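Local coordinates for protein putative pyridoxamine 5-phosphate-dependent dehydrase, Wbdk (Escherichia coli, PDB 2GMS) that catalyses removal of the C3'-hydroxyl group from GDP-4-keto-6-deoxy-D-mannose, a coenzyme B6-dependent step toward L-colitose, a dideoxysugar of the O-antigen, at residues Y6-S11 with G329-P334; F71-R76 with D204-H209; G80-V85 with A124-T129; N112-D117 with N136-P141; C213-G218 with N250-E255. All blocks are in the same frame, centred on the assembly; numbering follows the deposited sequence.

Contact 1: Y6-S11 with G329-P334; sequences YPLASS and GIECRP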
# COMPACT_ATOMS: atom_id res chain seq x y z
N TYR A 6 0.75 24.99 -22.37
CA TYR A 6 1.93 24.31 -21.88
C TYR A 6 1.59 23.58 -20.59
O TYR A 6 1.53 24.17 -19.51
CB TYR A 6 3.01 25.40 -21.60
CG TYR A 6 4.41 24.93 -21.23
CD1 TYR A 6 5.48 25.81 -21.38
CD2 TYR A 6 4.69 23.66 -20.72
CE1 TYR A 6 6.79 25.46 -21.04
CE2 TYR A 6 5.99 23.29 -20.35
CZ TYR A 6 7.05 24.19 -20.52
OH TYR A 6 8.34 23.84 -20.19
N PRO A 7 1.36 22.28 -20.74
CA PRO A 7 0.93 21.44 -19.65
C PRO A 7 2.06 20.93 -18.80
O PRO A 7 3.21 20.80 -19.23
CB PRO A 7 0.24 20.25 -20.29
CG PRO A 7 0.73 20.22 -21.73
CD PRO A 7 1.26 21.60 -22.05
N LEU A 8 1.71 20.65 -17.56
CA LEU A 8 2.71 20.14 -16.66
C LEU A 8 2.99 18.71 -17.03
O LEU A 8 4.14 18.29 -17.01
CB LEU A 8 2.24 20.21 -15.20
CG LEU A 8 2.34 21.60 -14.59
CD1 LEU A 8 1.51 21.66 -13.32
CD2 LEU A 8 3.80 21.93 -14.30
N ALA A 9 1.91 17.98 -17.38
CA ALA A 9 1.99 16.56 -17.72
C ALA A 9 1.58 16.13 -19.13
O ALA A 9 0.95 16.86 -19.90
CB ALA A 9 1.25 15.70 -16.70
N SER A 10 1.92 14.88 -19.42
CA SER A 10 1.62 14.25 -20.68
C SER A 10 1.71 12.74 -20.54
O SER A 10 2.33 12.21 -19.61
CB SER A 10 2.59 14.69 -21.76
OG SER A 10 3.81 13.98 -21.66
N SER A 11 1.12 12.05 -21.51
CA SER A 11 1.17 10.62 -21.50
C SER A 11 2.42 10.16 -22.21
O SER A 11 2.89 10.78 -23.17
CB SER A 11 -0.07 9.96 -22.08
OG SER A 11 0.19 8.60 -22.40
N GLY A 329 -2.02 30.32 -20.32
CA GLY A 329 -2.25 28.91 -20.64
C GLY A 329 -1.08 27.99 -20.29
O GLY A 329 -0.88 26.91 -20.85
N ILE A 330 -0.28 28.46 -19.35
CA ILE A 330 0.84 27.71 -18.87
C ILE A 330 0.61 27.25 -17.43
O ILE A 330 0.48 28.04 -16.48
CB ILE A 330 2.14 28.51 -18.95
CG1 ILE A 330 2.31 29.17 -20.31
CG2 ILE A 330 3.36 27.64 -18.56
CD1 ILE A 330 3.43 30.21 -20.35
N GLU A 331 0.61 25.93 -17.30
CA GLU A 331 0.47 25.29 -15.99
C GLU A 331 1.76 25.43 -15.18
O GLU A 331 2.89 25.25 -15.68
CB GLU A 331 0.15 23.81 -16.15
CG GLU A 331 -1.31 23.58 -16.51
CD GLU A 331 -1.74 22.14 -16.51
OE1 GLU A 331 -0.97 21.24 -16.99
OE2 GLU A 331 -2.89 21.87 -16.02
N CYS A 332 1.60 25.76 -13.92
CA CYS A 332 2.74 25.90 -13.02
C CYS A 332 2.31 25.33 -11.66
O CYS A 332 1.12 25.24 -11.34
CB CYS A 332 3.23 27.34 -12.93
SG CYS A 332 1.99 28.52 -12.30
N ARG A 333 3.32 24.94 -10.90
CA ARG A 333 3.16 24.19 -9.56
C ARG A 333 4.22 24.87 -8.60
O ARG A 333 5.18 25.56 -9.04
CB ARG A 333 3.27 22.58 -9.80
CG ARG A 333 4.11 21.82 -8.76
CD ARG A 333 4.35 20.34 -9.12
NE ARG A 333 4.45 19.52 -7.92
CZ ARG A 333 4.34 18.19 -7.89
NH1 ARG A 333 3.78 17.53 -8.92
NH2 ARG A 333 4.77 17.46 -6.87
N PRO A 334 4.07 24.70 -7.33
CA PRO A 334 5.14 25.02 -6.43
C PRO A 334 6.21 23.98 -6.65
O PRO A 334 6.01 22.95 -7.30
CB PRO A 334 4.59 24.84 -5.01
CG PRO A 334 3.12 24.47 -5.12
CD PRO A 334 2.79 24.52 -6.60
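With CG beside the backbone N (chi1 -78°) and the chain extended beyond it, E331 lays its carboxylate beside P7 and L8, while L8, with CG likewise beside its own N, sets CG against E331 CB at 3.5 Å. The frame for this is a single beta bridge pairing Y6 with I330, by which the N-terminal segment joins the chain as it leaves helix 318-327. That helix closes in a Schellman motif at G329, whose O accepts from Y6 N at 2.9 Å; two residues on, E331 N returns a bond to Y6 O at 3.0 Å. Beside this pair of bonds, I330 CG2 packs against Y6 CB at 3.8 Å, and the tyrosine ring runs on toward strand 368-372, where its OH is hydrogen-bonded to G372 O. L8 CD1 reaches R333 CB at 4.0 Å, and the R333 side chain lies about 5 Å from a bound hydrated PLP. E331 itself probably contributes to the GDP-sugar site shared between the subunits. A side chain thus continues what the short bridge begins: E331 OE1, through its anti lone pair, takes L8 N at 2.8 Å in a nearly straight bond of 168°.

Contact 2: F71-R76 with D204-H209; sequences FTKKPR and DEEIYH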
# COMPACT_ATOMS: atom_id res chain seq x y z
N PHE A 71 14.50 -5.02 10.15
CA PHE A 71 14.40 -6.46 10.08
C PHE A 71 15.62 -7.26 9.70
O PHE A 71 15.50 -8.48 9.57
CB PHE A 71 13.17 -6.88 9.26
CG PHE A 71 11.92 -6.21 9.77
CD1 PHE A 71 11.10 -5.50 8.90
CD2 PHE A 71 11.54 -6.29 11.11
CE1 PHE A 71 9.95 -4.85 9.36
CE2 PHE A 71 10.39 -5.67 11.59
CZ PHE A 71 9.59 -4.93 10.71
N THR A 72 16.75 -6.60 9.52
CA THR A 72 17.97 -7.32 9.17
C THR A 72 18.34 -8.15 10.40
O THR A 72 17.92 -7.80 11.51
CB THR A 72 19.08 -6.34 8.73
OG1 THR A 72 19.07 -5.26 9.65
CG2 THR A 72 18.81 -5.79 7.34
N LYS A 73 19.07 -9.27 10.20
CA LYS A 73 19.43 -10.15 11.31
C LYS A 73 20.04 -9.39 12.46
O LYS A 73 19.73 -9.59 13.63
CB LYS A 73 20.16 -11.43 10.93
CG LYS A 73 19.25 -12.44 10.22
CD LYS A 73 18.20 -13.11 11.09
CE LYS A 73 16.84 -13.27 10.42
NZ LYS A 73 16.51 -14.67 10.13
N LYS A 74 20.86 -8.46 12.06
CA LYS A 74 21.49 -7.50 12.92
C LYS A 74 20.79 -6.20 12.49
O LYS A 74 21.09 -5.65 11.42
CB LYS A 74 22.98 -7.46 12.60
CG LYS A 74 23.82 -6.66 13.58
CD LYS A 74 25.31 -6.83 13.30
CE LYS A 74 26.20 -6.12 14.32
NZ LYS A 74 27.10 -7.05 15.05
N PRO A 75 19.79 -5.77 13.26
CA PRO A 75 19.04 -4.59 12.88
C PRO A 75 19.91 -3.39 12.57
O PRO A 75 20.83 -3.04 13.32
CB PRO A 75 18.02 -4.31 13.98
CG PRO A 75 17.92 -5.62 14.77
CD PRO A 75 19.18 -6.41 14.46
N ARG A 76 19.60 -2.77 11.43
CA ARG A 76 20.33 -1.59 10.98
C ARG A 76 19.86 -0.31 11.63
O ARG A 76 20.64 0.63 11.86
CB ARG A 76 20.52 -1.53 9.47
CG ARG A 76 21.63 -2.53 9.17
CD ARG A 76 22.02 -2.69 7.72
NE ARG A 76 21.82 -4.07 7.25
CZ ARG A 76 22.46 -4.62 6.22
NH1 ARG A 76 23.38 -3.92 5.54
NH2 ARG A 76 22.16 -5.89 5.88
N ASP A 204 22.22 -5.45 -1.83
CA ASP A 204 22.27 -6.30 -0.66
C ASP A 204 21.26 -7.46 -0.72
O ASP A 204 20.06 -7.26 -0.76
CB ASP A 204 22.01 -5.46 0.59
CG ASP A 204 22.46 -6.18 1.83
OD1 ASP A 204 23.45 -5.88 2.44
OD2 ASP A 204 21.71 -7.19 2.17
N GLU A 205 21.77 -8.69 -0.69
CA GLU A 205 20.90 -9.86 -0.77
C GLU A 205 19.98 -10.04 0.39
O GLU A 205 18.83 -10.46 0.23
CB GLU A 205 21.70 -11.15 -0.95
CG GLU A 205 20.81 -12.27 -1.50
CD GLU A 205 21.60 -13.53 -1.66
OE1 GLU A 205 22.75 -13.63 -1.26
OE2 GLU A 205 20.95 -14.48 -2.30
N GLU A 206 20.49 -9.76 1.57
CA GLU A 206 19.65 -9.92 2.72
C GLU A 206 18.47 -8.99 2.66
O GLU A 206 17.36 -9.40 2.93
CB GLU A 206 20.39 -9.69 4.03
CG GLU A 206 19.44 -9.89 5.23
CD GLU A 206 20.14 -9.58 6.51
OE1 GLU A 206 21.20 -8.98 6.56
OE2 GLU A 206 19.52 -10.02 7.56
N ILE A 207 18.74 -7.75 2.28
CA ILE A 207 17.72 -6.73 2.15
C ILE A 207 16.71 -7.10 1.05
O ILE A 207 15.48 -6.98 1.20
CB ILE A 207 18.36 -5.33 2.03
CG1 ILE A 207 18.76 -4.86 3.43
CG2 ILE A 207 17.48 -4.28 1.31
CD1 ILE A 207 19.57 -3.59 3.41
N TYR A 208 17.23 -7.61 -0.05
CA TYR A 208 16.39 -8.04 -1.14
C TYR A 208 15.35 -9.07 -0.67
O TYR A 208 14.15 -8.97 -0.96
CB TYR A 208 17.30 -8.60 -2.25
CG TYR A 208 16.55 -9.26 -3.36
CD1 TYR A 208 15.59 -8.54 -4.08
CD2 TYR A 208 16.79 -10.59 -3.71
CE1 TYR A 208 14.87 -9.12 -5.12
CE2 TYR A 208 16.08 -11.19 -4.76
CZ TYR A 208 15.13 -10.45 -5.46
OH TYR A 208 14.43 -11.04 -6.50
N HIS A 209 15.81 -10.06 0.07
CA HIS A 209 14.92 -11.08 0.58
C HIS A 209 13.94 -10.53 1.61
O HIS A 209 12.79 -10.95 1.64
CB HIS A 209 15.69 -12.26 1.18
CG HIS A 209 16.44 -13.03 0.15
ND1 HIS A 209 17.39 -13.99 0.50
CD2 HIS A 209 16.37 -12.96 -1.21
CE1 HIS A 209 17.85 -14.48 -0.63
NE2 HIS A 209 17.26 -13.89 -1.67
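E206 leaves the first turn of helix 205-214 to meet T72, K73 and R76, and the junction pairs a capped helix start with a salt-bridge network in the large domain of an aspartate aminotransferase-like fold. From CB the chain runs out straight, CG lying opposite the backbone N (chi1 -180°), so that CB and CG serve as a spacer carrying the carboxylate from the helix to the loop after helix 58-68. CD arrives next to T72 CB, at 4.1 Å. There the two oxygens part company. OE2 accepts from K73 N on its syn side, some 22° out of the carboxylate plane, and also touches K73 CG; OE1 turns to R76, where NH2 makes a weak, bent hydrogen bond of 3.3 Å within a salt bridge. Carboxylate and guanidinium are far from coplanar, with 53° between their planes, which fits a loose ionic contact better than a paired, two-pronged one. On one face of the same guanidinium sits I207 CD1, over its centre, and I207 CG1 also packs on T72 CG2 at 4.0 Å. D204, the N-cap, adds a long ion pair at the edge of the guanidinium: OD1 is 3.7 Å from R76 NH1. The lysine amine of K73 goes elsewhere, to V229 O. One carboxylate therefore fixes a backbone amide by a nearly straight bond and the R76 cation by a weak, bent one. D204 divides its work in a similar way, since its other oxygen, OD2, caps the helix by accepting from I207 N at 3.0 Å.

Contact 3: G80-V85 with A124-T129; sequences GDEIIV and AVTDST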
# COMPACT_ATOMS: atom_id res chain seq x y z
N GLY A 80 14.06 5.67 17.67
CA GLY A 80 14.80 6.75 18.26
C GLY A 80 16.09 7.05 17.51
O GLY A 80 16.76 8.03 17.79
N ASP A 81 16.46 6.21 16.55
CA ASP A 81 17.68 6.50 15.83
C ASP A 81 17.52 7.73 14.94
O ASP A 81 16.45 7.98 14.38
CB ASP A 81 18.15 5.34 14.97
CG ASP A 81 18.88 4.29 15.76
OD1 ASP A 81 19.26 4.45 16.91
OD2 ASP A 81 19.03 3.20 15.05
N GLU A 82 18.60 8.50 14.83
CA GLU A 82 18.63 9.73 14.06
C GLU A 82 18.85 9.52 12.58
O GLU A 82 19.81 8.87 12.20
CB GLU A 82 19.74 10.68 14.54
CG GLU A 82 19.70 12.10 13.92
CD GLU A 82 20.87 12.95 14.33
OE1 GLU A 82 21.87 13.09 13.64
OE2 GLU A 82 20.69 13.50 15.51
N ILE A 83 17.94 10.16 11.82
CA ILE A 83 18.02 10.16 10.38
C ILE A 83 17.98 11.58 9.84
O ILE A 83 17.18 12.40 10.28
CB ILE A 83 16.99 9.26 9.74
CG1 ILE A 83 17.06 9.47 8.26
CG2 ILE A 83 15.57 9.53 10.22
CD1 ILE A 83 16.84 8.14 7.56
N ILE A 84 18.87 11.87 8.92
CA ILE A 84 18.88 13.22 8.37
C ILE A 84 18.12 13.24 7.05
O ILE A 84 18.22 12.28 6.27
CB ILE A 84 20.31 13.75 8.18
CG1 ILE A 84 20.97 14.09 9.52
CG2 ILE A 84 20.31 14.98 7.27
CD1 ILE A 84 22.47 14.33 9.39
N VAL A 85 17.41 14.35 6.83
CA VAL A 85 16.62 14.62 5.64
C VAL A 85 16.66 16.12 5.24
O VAL A 85 16.82 17.00 6.07
CB VAL A 85 15.17 14.16 5.81
CG1 VAL A 85 15.14 12.69 6.14
CG2 VAL A 85 14.45 14.93 6.93
N ALA A 124 25.77 19.15 10.25
CA ALA A 124 24.68 18.38 10.78
C ALA A 124 25.06 16.96 11.19
O ALA A 124 24.47 16.36 12.09
CB ALA A 124 23.49 18.37 9.84
N VAL A 125 26.05 16.39 10.55
CA VAL A 125 26.37 15.03 10.93
C VAL A 125 27.10 14.91 12.26
O VAL A 125 28.08 15.62 12.49
CB VAL A 125 27.11 14.33 9.79
CG1 VAL A 125 27.47 12.91 10.17
CG2 VAL A 125 26.20 14.30 8.57
N THR A 126 26.63 14.00 13.12
CA THR A 126 27.26 13.75 14.41
C THR A 126 27.45 12.25 14.60
O THR A 126 27.18 11.45 13.70
CB THR A 126 26.46 14.28 15.61
OG1 THR A 126 25.35 13.44 15.78
CG2 THR A 126 26.00 15.70 15.36
N ASP A 127 27.90 11.87 15.79
CA ASP A 127 28.09 10.45 16.05
C ASP A 127 26.78 9.75 16.28
O ASP A 127 26.71 8.52 16.27
CB ASP A 127 29.05 10.14 17.21
CG ASP A 127 30.47 10.51 16.90
OD1 ASP A 127 31.00 10.34 15.81
OD2 ASP A 127 31.06 11.06 17.94
N SER A 128 25.75 10.57 16.49
CA SER A 128 24.41 10.09 16.70
C SER A 128 23.73 9.80 15.37
O SER A 128 22.76 9.02 15.32
CB SER A 128 23.57 11.09 17.51
OG SER A 128 23.77 10.87 18.89
N THR A 129 24.22 10.42 14.29
CA THR A 129 23.62 10.20 12.99
C THR A 129 23.79 8.75 12.53
O THR A 129 24.90 8.25 12.40
CB THR A 129 24.23 11.13 11.95
OG1 THR A 129 24.12 12.43 12.47
CG2 THR A 129 23.47 11.00 10.62
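Two neighbouring parallel strands of the central sheet, 82-86 and 129-135, start side by side here, with E82 and I84 of the first facing the turn that leads from helix 118-124 into the second. E82 reaches across with CG opposite the backbone N (chi1 -171°), and its OE1 accepts from T129 OG1 at 2.6 Å, the hydroxyl lying nearly along the C-O axis. T129 OG1 is used twice, since it also receives T126 N at 3.0 Å in an almost linear bond (177°). The turn is tightened again by T126, whose own OG1 accepts from S128 N in an ST turn. Beside these polar bonds the contact is apolar: I84 CD1 inserts among T129 CG2 at 3.7 Å, V125 CG2 at 3.8 Å and A124 CB at 4.2 Å, meeting the threonine and valine branches roughly at right angles. K105 of strand 103-107 forms a salt bridge with E82 OE1 and bonds A124 O as well; its charge would probably help keep E82 ionised, and it shares OE1 with the T129 hydroxyl. The chain from strand 103-107 through helix 118-124 to strand 129-135 passes over the intervening strand 82-86, a beta-alpha-beta crossover of the open alpha/beta sheet found in the PLP-dependent aminotransferases.

Contact 4: N112-D117 with N136-P141; sequences NTLNID and NLLGNP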
# COMPACT_ATOMS: atom_id res chain seq x y z
N ASN A 112 20.70 26.71 -5.09
CA ASN A 112 21.01 26.55 -6.50
C ASN A 112 20.64 25.18 -7.09
O ASN A 112 19.94 25.05 -8.10
CB ASN A 112 22.48 26.87 -6.73
CG ASN A 112 22.77 28.30 -6.31
OD1 ASN A 112 22.24 29.24 -6.90
ND2 ASN A 112 23.55 28.45 -5.25
N THR A 113 21.11 24.13 -6.42
CA THR A 113 20.84 22.75 -6.83
C THR A 113 19.47 22.25 -6.39
O THR A 113 18.93 21.29 -6.95
CB THR A 113 21.89 21.80 -6.22
OG1 THR A 113 21.79 21.87 -4.80
CG2 THR A 113 23.30 22.20 -6.65
N LEU A 114 18.96 22.85 -5.32
CA LEU A 114 17.70 22.46 -4.75
C LEU A 114 17.81 21.15 -3.93
O LEU A 114 16.85 20.66 -3.36
CB LEU A 114 16.54 22.43 -5.78
CG LEU A 114 16.30 23.72 -6.57
CD1 LEU A 114 14.98 23.63 -7.33
CD2 LEU A 114 16.19 24.89 -5.60
N ASN A 115 19.01 20.60 -3.88
CA ASN A 115 19.28 19.39 -3.12
C ASN A 115 19.80 19.78 -1.76
O ASN A 115 19.98 20.97 -1.51
CB ASN A 115 20.25 18.44 -3.86
CG ASN A 115 19.55 17.76 -5.01
OD1 ASN A 115 18.40 17.36 -4.82
ND2 ASN A 115 20.21 17.63 -6.16
N ILE A 116 20.04 18.81 -0.87
CA ILE A 116 20.54 19.10 0.48
C ILE A 116 21.83 19.94 0.47
O ILE A 116 22.73 19.72 -0.33
CB ILE A 116 20.66 17.81 1.30
CG1 ILE A 116 20.67 18.09 2.81
CG2 ILE A 116 21.87 16.99 0.88
CD1 ILE A 116 20.44 16.82 3.65
N ASP A 117 21.89 20.96 1.33
CA ASP A 117 23.05 21.83 1.41
C ASP A 117 24.22 21.06 1.98
O ASP A 117 24.18 20.60 3.12
CB ASP A 117 22.71 23.10 2.21
CG ASP A 117 23.77 24.17 2.14
OD1 ASP A 117 24.16 24.70 1.12
OD2 ASP A 117 24.21 24.47 3.32
N ASN A 136 16.91 13.10 -4.68
CA ASN A 136 17.47 13.75 -5.87
C ASN A 136 16.33 14.56 -6.45
O ASN A 136 15.42 14.01 -7.06
CB ASN A 136 18.01 12.72 -6.86
CG ASN A 136 19.05 11.85 -6.20
OD1 ASN A 136 20.02 12.37 -5.65
ND2 ASN A 136 18.85 10.53 -6.26
N LEU A 137 16.33 15.86 -6.19
CA LEU A 137 15.22 16.70 -6.60
C LEU A 137 15.13 17.12 -8.05
O LEU A 137 16.08 17.64 -8.62
CB LEU A 137 15.12 17.95 -5.72
CG LEU A 137 13.69 18.34 -5.32
CD1 LEU A 137 13.12 17.39 -4.29
CD2 LEU A 137 13.69 19.77 -4.80
N LEU A 138 13.92 16.93 -8.58
CA LEU A 138 13.57 17.34 -9.92
C LEU A 138 14.42 16.78 -11.04
O LEU A 138 14.47 17.37 -12.10
CB LEU A 138 13.59 18.87 -10.02
CG LEU A 138 12.54 19.58 -9.15
CD1 LEU A 138 12.54 21.06 -9.51
CD2 LEU A 138 11.15 19.02 -9.35
N GLY A 139 15.07 15.65 -10.81
CA GLY A 139 15.88 15.05 -11.83
C GLY A 139 17.35 15.24 -11.53
O GLY A 139 18.20 14.59 -12.15
N ASN A 140 17.65 16.11 -10.58
CA ASN A 140 19.02 16.48 -10.21
C ASN A 140 19.65 15.67 -9.09
O ASN A 140 19.23 15.70 -7.94
CB ASN A 140 19.09 18.00 -9.87
CG ASN A 140 20.45 18.64 -10.01
OD1 ASN A 140 21.28 18.25 -10.85
ND2 ASN A 140 20.68 19.66 -9.19
N PRO A 141 20.72 14.95 -9.42
CA PRO A 141 21.39 14.13 -8.43
C PRO A 141 22.14 14.96 -7.40
O PRO A 141 22.53 16.11 -7.62
CB PRO A 141 22.43 13.32 -9.21
CG PRO A 141 22.62 14.02 -10.55
CD PRO A 141 21.40 14.91 -10.75
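N115 spends both ends of its side-chain amide on the backbone of 136-141. Its OD1 accepts from L137 N at 2.9 Å, in the carbonyl plane and on a lone pair, and its ND2 donates to N140 O at 2.8 Å, approaching from well above that carbonyl's plane. A second asparagine answers in the opposite direction: N140 ND2 gives a flatter but longer bond to T113 O at 3.3 Å. Apolar contact completes the first shell, as L137 CD2 packs on L114 CB at 4.0 Å and L138 CD1 meets L114 CD1 at 4.2 Å. Next come the groups that hold these in place. T113 OG1 accepts from N115 N in an ST turn, and N115 CG lies beside its own backbone N (chi1 -74°), which turns the amide across to the other loop. T298 N binds N140 OD1, while Q295 NE2 bridges T113 O and L137 O. E164, a probable cofactor ligand, takes L138 N, and the L137 side chain lies about 5 Å from a bound cofactor. The two loops follow strands 103-107 and 129-135 and lead into helices 118-124 and 144-151, with S307 of strand 305-310 against both L114 and L138.

Contact 5: C213-G218 with N250-E255; sequences CIRAHG and NVRPLE. With P0P ([4-(dihydroxymethyl)-5-hydroxy-6-methylpyridin-3-yl]methyl dihydrogen phosphate), chain E.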
# COMPACT_ATOMS: atom_id res chain seq x y z
N CYS A 213 9.64 -10.48 1.24
CA CYS A 213 8.79 -10.97 2.30
C CYS A 213 7.72 -9.97 2.79
O CYS A 213 6.52 -10.30 2.87
CB CYS A 213 9.72 -11.43 3.45
SG CYS A 213 8.89 -12.05 4.94
N ILE A 214 8.18 -8.75 3.10
CA ILE A 214 7.32 -7.67 3.62
C ILE A 214 6.36 -7.03 2.64
O ILE A 214 5.44 -6.34 3.04
CB ILE A 214 8.04 -6.61 4.46
CG1 ILE A 214 9.10 -5.84 3.67
CG2 ILE A 214 8.68 -7.29 5.66
CD1 ILE A 214 9.73 -4.68 4.45
N ARG A 215 6.62 -7.27 1.35
CA ARG A 215 5.83 -6.74 0.26
C ARG A 215 4.51 -7.47 0.18
O ARG A 215 3.50 -6.94 -0.26
CB ARG A 215 6.53 -7.00 -1.08
CG ARG A 215 5.66 -6.63 -2.29
CD ARG A 215 6.36 -6.67 -3.64
NE ARG A 215 6.85 -8.00 -3.99
CZ ARG A 215 7.49 -8.33 -5.14
NH1 ARG A 215 7.72 -7.45 -6.12
NH2 ARG A 215 7.91 -9.59 -5.32
N ALA A 216 4.60 -8.73 0.61
CA ALA A 216 3.46 -9.60 0.51
C ALA A 216 3.23 -10.46 1.72
O ALA A 216 3.71 -11.59 1.80
CB ALA A 216 3.70 -10.54 -0.66
N HIS A 217 2.45 -9.92 2.63
CA HIS A 217 2.01 -10.63 3.79
C HIS A 217 3.03 -11.11 4.79
O HIS A 217 2.64 -11.73 5.78
CB HIS A 217 1.04 -11.76 3.42
CG HIS A 217 -0.02 -11.36 2.42
ND1 HIS A 217 -1.08 -10.55 2.77
CD2 HIS A 217 -0.16 -11.68 1.09
CE1 HIS A 217 -1.83 -10.40 1.68
NE2 HIS A 217 -1.30 -11.06 0.65
N GLY A 218 4.31 -10.86 4.57
CA GLY A 218 5.27 -11.36 5.56
C GLY A 218 5.42 -12.87 5.47
O GLY A 218 5.83 -13.56 6.40
N ASN A 250 0.78 -5.64 2.36
CA ASN A 250 0.36 -6.11 1.06
C ASN A 250 0.50 -4.88 0.19
O ASN A 250 -0.39 -4.05 0.18
CB ASN A 250 -1.00 -6.83 0.90
CG ASN A 250 -1.33 -7.10 -0.57
OD1 ASN A 250 -0.50 -6.87 -1.46
ND2 ASN A 250 -2.54 -7.57 -0.86
N VAL A 251 1.65 -4.73 -0.46
CA VAL A 251 1.87 -3.59 -1.33
C VAL A 251 2.25 -4.06 -2.72
O VAL A 251 3.05 -3.42 -3.42
CB VAL A 251 2.84 -2.51 -0.82
CG1 VAL A 251 2.21 -1.73 0.33
CG2 VAL A 251 4.18 -3.05 -0.34
N ARG A 252 1.71 -5.22 -3.10
CA ARG A 252 2.08 -5.73 -4.41
C ARG A 252 1.55 -4.87 -5.54
O ARG A 252 0.49 -4.27 -5.40
CB ARG A 252 1.49 -7.11 -4.60
CG ARG A 252 2.08 -8.19 -3.70
CD ARG A 252 1.38 -9.53 -3.96
NE ARG A 252 -0.07 -9.45 -3.78
CZ ARG A 252 -0.86 -10.41 -3.30
NH1 ARG A 252 -0.40 -11.61 -2.95
NH2 ARG A 252 -2.16 -10.19 -3.16
N PRO A 253 2.26 -4.84 -6.67
CA PRO A 253 1.78 -4.10 -7.82
C PRO A 253 0.92 -5.06 -8.63
O PRO A 253 0.96 -6.29 -8.46
CB PRO A 253 3.01 -3.77 -8.68
CG PRO A 253 4.01 -4.86 -8.32
CD PRO A 253 3.61 -5.40 -6.96
N LEU A 254 0.13 -4.51 -9.54
CA LEU A 254 -0.68 -5.37 -10.38
C LEU A 254 0.19 -5.92 -11.49
O LEU A 254 1.13 -5.26 -11.98
CB LEU A 254 -1.82 -4.58 -11.03
CG LEU A 254 -2.89 -4.14 -10.03
CD1 LEU A 254 -3.99 -3.40 -10.78
CD2 LEU A 254 -3.46 -5.36 -9.33
N GLU A 255 -0.15 -7.12 -11.91
CA GLU A 255 0.57 -7.71 -13.02
C GLU A 255 0.60 -6.77 -14.24
O GLU A 255 1.60 -6.68 -14.96
CB GLU A 255 -0.05 -9.06 -13.36
CG GLU A 255 0.72 -9.73 -14.49
CD GLU A 255 2.01 -10.36 -14.05
OE1 GLU A 255 2.70 -9.96 -13.13
OE2 GLU A 255 2.33 -11.37 -14.82
O3 P0P E . -8.51 -13.32 4.90
N1 P0P E . -7.83 -10.18 6.44
C2 P0P E . -8.29 -11.41 6.27
C2A P0P E . -9.07 -12.12 7.35
C3 P0P E . -8.05 -12.07 5.10
C4 P0P E . -7.34 -11.43 4.08
C4A P0P E . -7.12 -12.17 2.76
O4A P0P E . -8.03 -13.24 2.66
O4B P0P E . -5.84 -12.69 2.68
C5 P0P E . -6.82 -10.14 4.26
C6 P0P E . -7.15 -9.54 5.47
C5A P0P E . -6.27 -9.59 3.16
O4P P0P E . -6.86 -9.01 2.11
P P0P E . -5.88 -8.81 0.86
O1P P0P E . -5.47 -10.13 0.36
O2P P0P E . -6.76 -8.12 -0.28
O3P P0P E . -4.58 -7.93 1.22
O HOH W 1 -3.97 -11.35 -1.08
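The H217 ring stands almost upright on the R252 guanidinium, their planes 83° apart: H217 NE2 lies over one guanidinium face, while R252 NH1, 3.8 Å from NE2, sits at the ring edge. At another part of the rim, in the ring plane, is O3P of the cofactor phosphate, 3.7 Å from H217 CE1. N250 runs alongside the histidine in the same direction, and its CB touches CE1 at 3.7 Å. With N250 CG opposite the backbone N (chi1 173°), ND2 donates to O3P at 2.9 Å in a nearly straight bond of 174°, and OD1 turns back to accept R252 N in an Asx turn. One residue thus places both the phosphate ligand and the neighbouring arginine. Beneath them the backbones join in a single bridge of A216 with N250, V251 N donating to R215 O at 2.9 Å. R215 leads its own charge away to E40, as its CG packs on R252 CG at 4.2 Å. A water accepts from R252 NH2 at 3.0 Å and is hydrogen-bonded to H217 NE2 at 3.2 Å. R252 NH2 is further paired with E196 of the second subunit, whose G58, S59 and S185 bind the same cofactor. The cofactor is therefore held by two chains, and the adjoining H217 and R252, probable ligands of L-glutamate, suggest that an active site can be completed only in the dimer.

How the contacts relate
Contacts 4 and 5 are buried, and contact 4 answers polar backbone with asparagine amides, whereas contacts 1, 2 and 3 are partly buried and each uses a glutamate carboxylate, on a backbone N-H in 1, on a backbone N-H and a guanidinium in 2, on a threonine hydroxyl in 3. Contacts 3 and 4 share strand 129-135 and helix 118-124 as flanking elements, and they touch where I84 CG2 meets I116 CD1 at 4.1 Å. Helix 205-214 serves contact 2 at its start and contact 5 near its end, their centres about 17 Å apart. Contacts 1 and 5 both touch the second subunit; contact 5 binds a cofactor phosphate directly, while contact 1 borders another cofactor.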